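Local coordinates for protein botulinum neurotoxin type G (Clostridium botulinum, PDB 3MPP) that binds the host cell surface through its receptor-binding domain and, as the whole toxin, carries its protease light chain into the host cytosol, at residues Ser6-Leu14 against Phe32-Phe40; Leu42-His53 against Ser179-Ile187. The protein carries 4 engineered substitutions. All coordinates share one frame; numbering follows the deposited sequence.

Both contacts belong to the N-terminal half of the receptor-binding domain, and both use strand 39-43, yet they lie differently in the beta sandwich. Contact 1 joins the turn ends of two hairpins by aromatic packing, one main-chain bond and a water, with exposed residues on its outer side. Contact 2 is regular antiparallel pairing of strands 50-53 and 181-187 in the other sheet, followed by water-bridged contacts at the loop 44-49. Their centres are about 16 Å apart, but they meet in the hydrophobic core, where Leu7, Leu14 and Phe40 of contact 1 pack on Ile50 and Phe184 of contact 2. Polar groups gather on the outer face of contact 2.

Contact 1 (Ser6-Leu14 against Phe32-Phe40); sequences SLSYRGGRL and FNDIGNGQF
Tyr9 and Phe32 carry the apolar part of this contact. Their rings are near-parallel, the planes only 4° apart, but slid apart and barely overlapping, with centroids 4.6 Å from each other. Phe32 CB lies over the same face, 3.8 Å from the centroid of the Tyr9 ring, a CH-pi contact. With CG anti to the backbone N (chi1 -173°), Tyr9 is carried across to Phe32. Leu14 CD2 touches the same phenylalanine at CE1, 4.2 Å away.

These are the ends of two beta hairpins in the sandwich of the N-terminal subdomain, whose family belongs to the concanavalin clan. The first closes in a type I' turn from Arg10 to Arg13, with Gly11 and Gly12 both at positive phi; strands 3-10 and 39-43 each pair with strand 195-204.

The polar contacts centre on Asn37, which precedes a cis peptide to Gly38. Tyr9 N donates to Asn37 O at 3.0 Å from well above the carbonyl plane, and Ser8 CA presses on that oxygen at 2.9 Å. A water accepts from Gly38 N (2.9 Å) and reaches Leu7 O weakly. Beyond the segments, Asn37 ND2 bonds to Asp200 and Ser8 OG to Ser17.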
loop_
_atom_site.group_PDB
_atom_site.type_symbol
_atom_site.label_atom_id
_atom_site.label_comp_id
_atom_site.label_asym_id
_atom_site.label_seq_id
_atom_site.Cartn_x
_atom_site.Cartn_y
_atom_site.Cartn_z
ATOM N N SER A 6 -8.008 -20.957 -0.190
ATOM C CA SER A 6 -7.443 -19.736 -0.764
ATOM C C SER A 6 -8.447 -19.106 -1.717
ATOM O O SER A 6 -8.892 -19.742 -2.674
ATOM C CB SER A 6 -6.132 -20.028 -1.493
ATOM O OG SER A 6 -6.354 -20.752 -2.687
ATOM N N LEU A 7 -8.816 -17.860 -1.449
ATOM C CA LEU A 7 -9.788 -17.183 -2.293
ATOM C C LEU A 7 -9.078 -16.509 -3.460
ATOM O O LEU A 7 -8.108 -15.775 -3.277
ATOM C CB LEU A 7 -10.602 -16.159 -1.497
ATOM C CG LEU A 7 -11.496 -16.723 -0.379
ATOM C CD1 LEU A 7 -12.418 -15.653 0.215
ATOM C CD2 LEU A 7 -12.306 -17.890 -0.895
ATOM N N SER A 8 -9.560 -16.779 -4.665
ATOM C CA SER A 8 -9.078 -16.077 -5.842
ATOM C C SER A 8 -10.270 -15.664 -6.676
ATOM O O SER A 8 -11.260 -16.389 -6.766
ATOM C CB SER A 8 -8.147 -16.958 -6.669
ATOM O OG SER A 8 -7.027 -17.365 -5.907
ATOM N N TYR A 9 -10.173 -14.484 -7.270
ATOM C CA TYR A 9 -11.178 -14.002 -8.197
ATOM C C TYR A 9 -10.658 -14.236 -9.611
ATOM O O TYR A 9 -9.910 -13.419 -10.149
ATOM C CB TYR A 9 -11.443 -12.517 -7.955
ATOM C CG TYR A 9 -12.594 -11.970 -8.758
ATOM C CD1 TYR A 9 -12.375 -11.077 -9.801
ATOM C CD2 TYR A 9 -13.905 -12.350 -8.478
ATOM C CE1 TYR A 9 -13.427 -10.576 -10.542
ATOM C CE2 TYR A 9 -14.963 -11.852 -9.213
ATOM C CZ TYR A 9 -14.718 -10.970 -10.244
ATOM O OH TYR A 9 -15.768 -10.472 -10.979
ATOM N N ARG A 10 -11.058 -15.358 -10.201
ATOM C CA ARG A 10 -10.585 -15.756 -11.525
ATOM C C ARG A 10 -11.692 -15.662 -12.570
ATOM O O ARG A 10 -12.715 -16.334 -12.458
ATOM C CB ARG A 10 -10.059 -17.196 -11.484
ATOM C CG ARG A 10 -8.949 -17.442 -10.471
ATOM C CD ARG A 10 -7.573 -17.184 -11.065
ATOM N NE ARG A 10 -6.503 -17.475 -10.113
ATOM C CZ ARG A 10 -6.097 -18.700 -9.795
ATOM N NH1 ARG A 10 -6.675 -19.758 -10.348
ATOM N NH2 ARG A 10 -5.114 -18.869 -8.919
ATOM N N GLY A 11 -11.483 -14.829 -13.585
ATOM C CA GLY A 11 -12.409 -14.744 -14.703
ATOM C C GLY A 11 -13.867 -14.535 -14.342
ATOM O O GLY A 11 -14.736 -15.297 -14.765
ATOM N N GLY A 12 -14.140 -13.498 -13.556
ATOM C CA GLY A 12 -15.505 -13.126 -13.238
ATOM C C GLY A 12 -16.090 -13.852 -12.046
ATOM O O GLY A 12 -17.187 -13.525 -11.598
ATOM N N ARG A 13 -15.367 -14.834 -11.522
ATOM C CA ARG A 13 -15.883 -15.612 -10.404
ATOM C C ARG A 13 -14.903 -15.732 -9.235
ATOM O O ARG A 13 -13.692 -15.815 -9.428
ATOM C CB ARG A 13 -16.322 -17.003 -10.878
ATOM C CG ARG A 13 -15.213 -17.831 -11.508
ATOM C CD ARG A 13 -15.673 -19.260 -11.775
ATOM N NE ARG A 13 -16.603 -19.352 -12.898
ATOM C CZ ARG A 13 -16.261 -19.740 -14.123
ATOM N NH1 ARG A 13 -15.006 -20.076 -14.387
ATOM N NH2 ARG A 13 -17.173 -19.797 -15.085
ATOM N N LEU A 14 -15.448 -15.725 -8.022
ATOM C CA LEU A 14 -14.679 -16.004 -6.818
ATOM C C LEU A 14 -14.621 -17.512 -6.580
ATOM O O LEU A 14 -15.653 -18.162 -6.400
ATOM C CB LEU A 14 -15.327 -15.328 -5.612
ATOM C CG LEU A 14 -14.573 -15.407 -4.281
ATOM C CD1 LEU A 14 -13.251 -14.676 -4.365
ATOM C CD2 LEU A 14 -15.414 -14.817 -3.180
ATOM N N PHE A 32 -15.727 -6.283 -6.788
ATOM C CA PHE A 32 -14.543 -7.056 -7.100
ATOM C C PHE A 32 -13.728 -6.292 -8.123
ATOM O O PHE A 32 -14.263 -5.486 -8.878
ATOM C CB PHE A 32 -14.917 -8.408 -7.713
ATOM C CG PHE A 32 -15.569 -9.367 -6.751
ATOM C CD1 PHE A 32 -14.801 -10.136 -5.898
ATOM C CD2 PHE A 32 -16.950 -9.522 -6.732
ATOM C CE1 PHE A 32 -15.390 -11.027 -5.022
ATOM C CE2 PHE A 32 -17.552 -10.418 -5.867
ATOM C CZ PHE A 32 -16.773 -11.172 -5.007
ATOM N N ASN A 33 -12.429 -6.545 -8.138
ATOM C CA ASN A 33 -11.615 -6.218 -9.298
ATOM C C ASN A 33 -10.657 -7.371 -9.552
ATOM O O ASN A 33 -10.445 -8.206 -8.671
ATOM C CB ASN A 33 -10.892 -4.876 -9.129
ATOM C CG ASN A 33 -9.835 -4.904 -8.049
ATOM O OD1 ASN A 33 -9.016 -5.816 -7.988
ATOM N ND2 ASN A 33 -9.845 -3.891 -7.189
ATOM N N ASP A 34 -10.097 -7.436 -10.755
ATOM C CA ASP A 34 -9.216 -8.541 -11.113
ATOM C C ASP A 34 -7.724 -8.211 -11.001
ATOM O O ASP A 34 -6.898 -8.844 -11.660
ATOM C CB ASP A 34 -9.541 -9.043 -12.525
ATOM C CG ASP A 34 -9.702 -7.908 -13.530
ATOM O OD1 ASP A 34 -8.942 -6.919 -13.452
ATOM O OD2 ASP A 34 -10.590 -8.007 -14.404
ATOM N N ILE A 35 -7.373 -7.226 -10.179
ATOM C CA ILE A 35 -5.961 -6.925 -9.939
ATOM C C ILE A 35 -5.341 -8.084 -9.175
ATOM O O ILE A 35 -5.887 -8.514 -8.169
ATOM C CB ILE A 35 -5.781 -5.648 -9.105
ATOM C CG1 ILE A 35 -6.394 -4.444 -9.830
ATOM C CG2 ILE A 35 -4.298 -5.424 -8.804
ATOM C CD1 ILE A 35 -6.510 -3.186 -8.950
ATOM N N GLY A 36 -4.209 -8.601 -9.640
ATOM C CA GLY A 36 -3.642 -9.769 -8.994
ATOM C C GLY A 36 -4.624 -10.920 -9.135
ATOM O O GLY A 36 -4.941 -11.316 -10.247
ATOM N N ASN A 37 -5.146 -11.450 -8.038
ATOM C CA ASN A 37 -6.087 -12.553 -8.197
ATOM C C ASN A 37 -7.185 -12.780 -7.162
ATOM O O ASN A 37 -7.294 -13.891 -6.654
ATOM C CB ASN A 37 -5.309 -13.863 -8.350
ATOM C CG ASN A 37 -4.588 -14.256 -7.077
ATOM O OD1 ASN A 37 -4.369 -15.439 -6.811
ATOM N ND2 ASN A 37 -4.226 -13.262 -6.275
ATOM N N GLY A 38 -8.009 -11.790 -6.833
ATOM C CA GLY A 38 -7.869 -10.393 -7.191
ATOM C C GLY A 38 -8.173 -9.634 -5.893
ATOM O O GLY A 38 -7.531 -9.885 -4.880
ATOM N N GLN A 39 -9.141 -8.720 -5.897
ATOM C CA GLN A 39 -9.458 -7.955 -4.685
ATOM C C GLN A 39 -10.953 -7.825 -4.479
ATOM O O GLN A 39 -11.687 -7.723 -5.448
ATOM C CB GLN A 39 -8.856 -6.549 -4.761
ATOM C CG GLN A 39 -7.369 -6.517 -5.113
ATOM C CD GLN A 39 -6.838 -5.082 -5.218
ATOM O OE1 GLN A 39 -7.607 -4.107 -5.155
ATOM N NE2 GLN A 39 -5.528 -4.949 -5.377
ATOM N N PHE A 40 -11.412 -7.816 -3.224
ATOM C CA PHE A 40 -12.824 -7.516 -2.973
ATOM C C PHE A 40 -13.071 -6.491 -1.874
ATOM O O PHE A 40 -12.303 -6.372 -0.928
ATOM C CB PHE A 40 -13.690 -8.784 -2.753
ATOM C CG PHE A 40 -13.389 -9.539 -1.491
ATOM C CD1 PHE A 40 -13.993 -9.185 -0.290
ATOM C CD2 PHE A 40 -12.544 -10.641 -1.512
ATOM C CE1 PHE A 40 -13.741 -9.897 0.874
ATOM C CE2 PHE A 40 -12.277 -11.356 -0.349
ATOM C CZ PHE A 40 -12.888 -10.986 0.852
HETATM O O HOH W 1 -9.147 -12.591 -4.255
#

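Contact 2 (Leu42-His53 against Ser179-Ile187)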
loop_
_atom_site.group_PDB
_atom_site.type_symbol
_atom_site.label_atom_id
_atom_site.label_comp_id
_atom_site.label_asym_id
_atom_site.label_seq_id
_atom_site.Cartn_x
_atom_site.Cartn_y
_atom_site.Cartn_z
ATOM N N LEU A 42 -15.804 -5.058 0.924
ATOM C CA LEU A 42 -17.001 -5.198 1.754
ATOM C C LEU A 42 -17.517 -3.824 2.153
ATOM O O LEU A 42 -16.786 -3.032 2.748
ATOM C CB LEU A 42 -16.678 -6.000 3.014
ATOM C CG LEU A 42 -16.097 -7.407 2.820
ATOM C CD1 LEU A 42 -15.730 -8.030 4.151
ATOM C CD2 LEU A 42 -17.094 -8.287 2.067
ATOM N N ASN A 43 -18.777 -3.554 1.820
ATOM C CA ASN A 43 -19.479 -2.339 2.225
ATOM C C ASN A 43 -20.302 -2.636 3.474
ATOM O O ASN A 43 -20.385 -3.790 3.905
ATOM C CB ASN A 43 -20.408 -1.862 1.097
ATOM C CG ASN A 43 -19.656 -1.544 -0.199
ATOM O OD1 ASN A 43 -19.998 -2.038 -1.281
ATOM N ND2 ASN A 43 -18.631 -0.723 -0.090
ATOM N N ASN A 44 -20.914 -1.606 4.057
ATOM C CA ASN A 44 -21.646 -1.800 5.299
ATOM C C ASN A 44 -23.112 -2.127 5.047
ATOM O O ASN A 44 -23.987 -1.292 5.252
ATOM C CB ASN A 44 -21.531 -0.587 6.229
ATOM C CG ASN A 44 -21.982 -0.914 7.650
ATOM O OD1 ASN A 44 -22.374 -2.049 7.935
ATOM N ND2 ASN A 44 -21.930 0.069 8.540
ATOM N N SER A 45 -23.359 -3.349 4.593
ATOM C CA SER A 45 -24.708 -3.809 4.292
ATOM C C SER A 45 -24.776 -5.327 4.420
ATOM O O SER A 45 -23.780 -6.023 4.182
ATOM C CB SER A 45 -25.108 -3.383 2.872
ATOM O OG SER A 45 -26.094 -4.243 2.321
ATOM N N GLU A 46 -25.946 -5.839 4.771
ATOM C CA GLU A 46 -26.139 -7.278 4.865
ATOM C C GLU A 46 -25.935 -7.942 3.512
ATOM O O GLU A 46 -25.621 -9.125 3.441
ATOM C CB GLU A 46 -27.547 -7.593 5.375
ATOM C CG GLU A 46 -27.742 -7.202 6.810
ATOM C CD GLU A 46 -29.090 -7.636 7.351
ATOM O OE1 GLU A 46 -29.939 -8.119 6.562
ATOM O OE2 GLU A 46 -29.289 -7.480 8.569
ATOM N N ASN A 47 -26.118 -7.186 2.434
ATOM C CA ASN A 47 -25.945 -7.762 1.099
ATOM C C ASN A 47 -24.523 -7.710 0.585
ATOM O O ASN A 47 -24.213 -8.197 -0.515
ATOM C CB ASN A 47 -26.929 -7.147 0.119
ATOM C CG ASN A 47 -28.331 -7.695 0.318
ATOM O OD1 ASN A 47 -28.547 -8.907 0.226
ATOM N ND2 ASN A 47 -29.279 -6.817 0.630
ATOM N N SER A 48 -23.650 -7.132 1.399
ATOM C CA SER A 48 -22.236 -7.077 1.067
ATOM C C SER A 48 -21.542 -8.168 1.864
ATOM O O SER A 48 -20.995 -7.920 2.942
ATOM C CB SER A 48 -21.637 -5.714 1.434
ATOM O OG SER A 48 -20.327 -5.602 0.881
ATOM N N ASN A 49 -21.593 -9.390 1.358
ATOM C CA ASN A 49 -21.051 -10.506 2.113
ATOM C C ASN A 49 -20.545 -11.620 1.211
ATOM O O ASN A 49 -20.966 -11.747 0.062
ATOM C CB ASN A 49 -22.103 -11.057 3.067
ATOM C CG ASN A 49 -23.173 -11.853 2.343
ATOM O OD1 ASN A 49 -24.081 -11.286 1.736
ATOM N ND2 ASN A 49 -23.057 -13.176 2.386
ATOM N N ILE A 50 -19.626 -12.412 1.748
ATOM C CA ILE A 50 -19.143 -13.619 1.096
ATOM C C ILE A 50 -19.115 -14.694 2.151
ATOM O O ILE A 50 -18.639 -14.463 3.266
ATOM C CB ILE A 50 -17.707 -13.458 0.584
ATOM C CG1 ILE A 50 -17.625 -12.349 -0.468
ATOM C CG2 ILE A 50 -17.173 -14.788 0.024
ATOM C CD1 ILE A 50 -16.205 -12.028 -0.885
ATOM N N THR A 51 -19.640 -15.864 1.814
ATOM C CA THR A 51 -19.511 -17.018 2.685
ATOM C C THR A 51 -18.687 -18.080 1.963
ATOM O O THR A 51 -18.977 -18.439 0.821
ATOM C CB THR A 51 -20.885 -17.595 3.092
ATOM O OG1 THR A 51 -21.595 -16.636 3.886
ATOM C CG2 THR A 51 -20.710 -18.862 3.907
ATOM N N ALA A 52 -17.631 -18.545 2.615
ATOM C CA ALA A 52 -16.902 -19.704 2.118
ATOM C C ALA A 52 -17.485 -20.941 2.783
ATOM O O ALA A 52 -17.367 -21.114 3.996
ATOM C CB ALA A 52 -15.422 -19.579 2.418
ATOM N N HIS A 53 -18.155 -21.773 1.994
ATOM C CA HIS A 53 -18.716 -23.023 2.500
ATOM C C HIS A 53 -17.713 -24.144 2.266
ATOM O O HIS A 53 -17.453 -24.529 1.125
ATOM C CB HIS A 53 -20.044 -23.358 1.814
ATOM C CG HIS A 53 -21.169 -22.434 2.167
ATOM N ND1 HIS A 53 -22.015 -22.659 3.233
ATOM C CD2 HIS A 53 -21.603 -21.291 1.581
ATOM C CE1 HIS A 53 -22.914 -21.693 3.295
ATOM N NE2 HIS A 53 -22.687 -20.851 2.302
ATOM N N SER A 179 -16.065 -24.027 12.663
ATOM C CA SER A 179 -17.216 -23.901 11.776
ATOM C C SER A 179 -16.871 -24.243 10.325
ATOM O O SER A 179 -15.731 -24.077 9.888
ATOM C CB SER A 179 -17.805 -22.493 11.864
ATOM O OG SER A 179 -18.982 -22.384 11.082
ATOM N N ASN A 180 -17.868 -24.730 9.591
ATOM C CA ASN A 180 -17.713 -25.032 8.173
ATOM C C ASN A 180 -17.784 -23.774 7.315
ATOM O O ASN A 180 -17.354 -23.772 6.160
ATOM C CB ASN A 180 -18.791 -26.016 7.713
ATOM C CG ASN A 180 -18.654 -27.376 8.361
ATOM O OD1 ASN A 180 -17.558 -27.932 8.445
ATOM N ND2 ASN A 180 -19.773 -27.926 8.819
ATOM N N ASP A 181 -18.336 -22.707 7.881
ATOM C CA ASP A 181 -18.481 -21.456 7.145
ATOM C C ASP A 181 -17.520 -20.376 7.613
ATOM O O ASP A 181 -17.301 -20.196 8.815
ATOM C CB ASP A 181 -19.912 -20.931 7.263
ATOM C CG ASP A 181 -20.893 -21.726 6.435
ATOM O OD1 ASP A 181 -20.443 -22.551 5.613
ATOM O OD2 ASP A 181 -22.113 -21.523 6.604
ATOM N N ILE A 182 -16.943 -19.660 6.654
ATOM C CA ILE A 182 -16.236 -18.430 6.965
ATOM C C ILE A 182 -17.015 -17.284 6.346
ATOM O O ILE A 182 -17.213 -17.248 5.129
ATOM C CB ILE A 182 -14.796 -18.438 6.436
ATOM C CG1 ILE A 182 -14.003 -19.563 7.113
ATOM C CG2 ILE A 182 -14.137 -17.058 6.661
ATOM C CD1 ILE A 182 -12.609 -19.763 6.573
ATOM N N ASP A 183 -17.476 -16.361 7.185
ATOM C CA ASP A 183 -18.248 -15.221 6.707
ATOM C C ASP A 183 -17.391 -13.972 6.605
ATOM O O ASP A 183 -16.793 -13.534 7.591
ATOM C CB ASP A 183 -19.421 -14.921 7.627
ATOM C CG ASP A 183 -20.567 -15.902 7.457
ATOM O OD1 ASP A 183 -20.475 -16.798 6.588
ATOM O OD2 ASP A 183 -21.561 -15.769 8.202
ATOM N N PHE A 184 -17.366 -13.394 5.409
ATOM C CA PHE A 184 -16.727 -12.104 5.180
ATOM C C PHE A 184 -17.833 -11.072 5.120
ATOM O O PHE A 184 -18.667 -11.090 4.196
ATOM C CB PHE A 184 -15.936 -12.132 3.881
ATOM C CG PHE A 184 -14.833 -13.150 3.875
ATOM C CD1 PHE A 184 -13.516 -12.763 4.046
ATOM C CD2 PHE A 184 -15.118 -14.496 3.714
ATOM C CE1 PHE A 184 -12.494 -13.700 4.043
ATOM C CE2 PHE A 184 -14.098 -15.447 3.710
ATOM C CZ PHE A 184 -12.787 -15.045 3.878
ATOM N N LYS A 185 -17.864 -10.196 6.121
ATOM C CA LYS A 185 -19.000 -9.302 6.308
ATOM C C LYS A 185 -18.743 -8.365 7.480
ATOM O O LYS A 185 -18.169 -8.774 8.476
ATOM C CB LYS A 185 -20.244 -10.153 6.602
ATOM C CG LYS A 185 -21.530 -9.396 6.749
ATOM C CD LYS A 185 -22.650 -10.351 7.164
ATOM C CE LYS A 185 -24.016 -9.689 7.071
ATOM N NZ LYS A 185 -25.115 -10.694 7.151
ATOM N N LEU A 186 -19.164 -7.109 7.356
ATOM C CA LEU A 186 -19.079 -6.166 8.469
ATOM C C LEU A 186 -20.184 -6.443 9.479
ATOM O O LEU A 186 -21.357 -6.381 9.135
ATOM C CB LEU A 186 -19.202 -4.720 7.974
ATOM C CG LEU A 186 -17.932 -4.025 7.444
ATOM C CD1 LEU A 186 -17.184 -4.865 6.411
ATOM C CD2 LEU A 186 -18.290 -2.647 6.864
ATOM N N ILE A 187 -19.808 -6.743 10.722
ATOM C CA ILE A 187 -20.789 -6.949 11.791
ATOM C C ILE A 187 -20.637 -5.900 12.881
ATOM O O ILE A 187 -19.541 -5.732 13.427
ATOM C CB ILE A 187 -20.630 -8.339 12.464
ATOM C CG1 ILE A 187 -20.493 -9.457 11.419
ATOM C CG2 ILE A 187 -21.795 -8.606 13.432
ATOM C CD1 ILE A 187 -21.656 -9.555 10.462
HETATM O O HOH W 2 -20.690 -6.293 4.990
HETATM O O HOH W 3 -22.107 -3.664 10.218
HETATM O O HOH W 4 -23.030 -6.440 7.089
#
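Ile50 O takes one strong bond, from Phe184 N at 2.7 Å and nearly straight (172°), plus two weaker contacts: the CA-H of Asp183 and the ring edge of Phe184, in whose plane the oxygen lies. The return bond, Ile50 N to Phe184 O, is 2.9 Å. Two residues on, Ala52 N reaches Ile182 O at 2.9 Å in a second hydrogen-bonded pair. Thr51 with Asp183 and His53 with Asp181 are the non-hydrogen-bonded pairs of this antiparallel ladder.

Ile50, Ala52, Ile182 and Phe184 turn into the sandwich: Ile50 meets Leu14 and Phe40, Leu5 touches Ala52 and Ile182, and Phe184 packs on Leu7 and meets Phe201 edge-to-face. On the other face Thr51 OG1 donates to Asp183 OD1 at 2.9 Å, from above the carboxylate plane. The threonine methyl CG2, anti to the backbone N, lies over one face of the His53 ring. Asp181 OD1 comes 2.9 Å from His53 ND1, at an angle too poor for a hydrogen bond, with ring and carboxylate planes nearly perpendicular (88°).

On the N-terminal side of Asn49 the regular pairing stops. Leu42 CB packs on Leu186 CD1 at 3.6 Å, Leu186 CD2 rests on Asn44 CA, and Asn44 ND2 bonds to the carbonyls of Cys189 and Asp191. A water accepts from Leu186 N at 2.9 Å and donates to Asn43 O and Ser48 O, though more acceptors lie in reach than it has protons. Lys185 runs extended past Asn49 CB toward Glu46, its NZ still 5.5 Å from Glu46 OE2.

Main-chain bonds set the register; water bridges the loop to Leu186 where they stop, and the Asp181 carboxylate, with Asp183 farther off, would tend to favour a protonated imidazole in the poorly ordered His53.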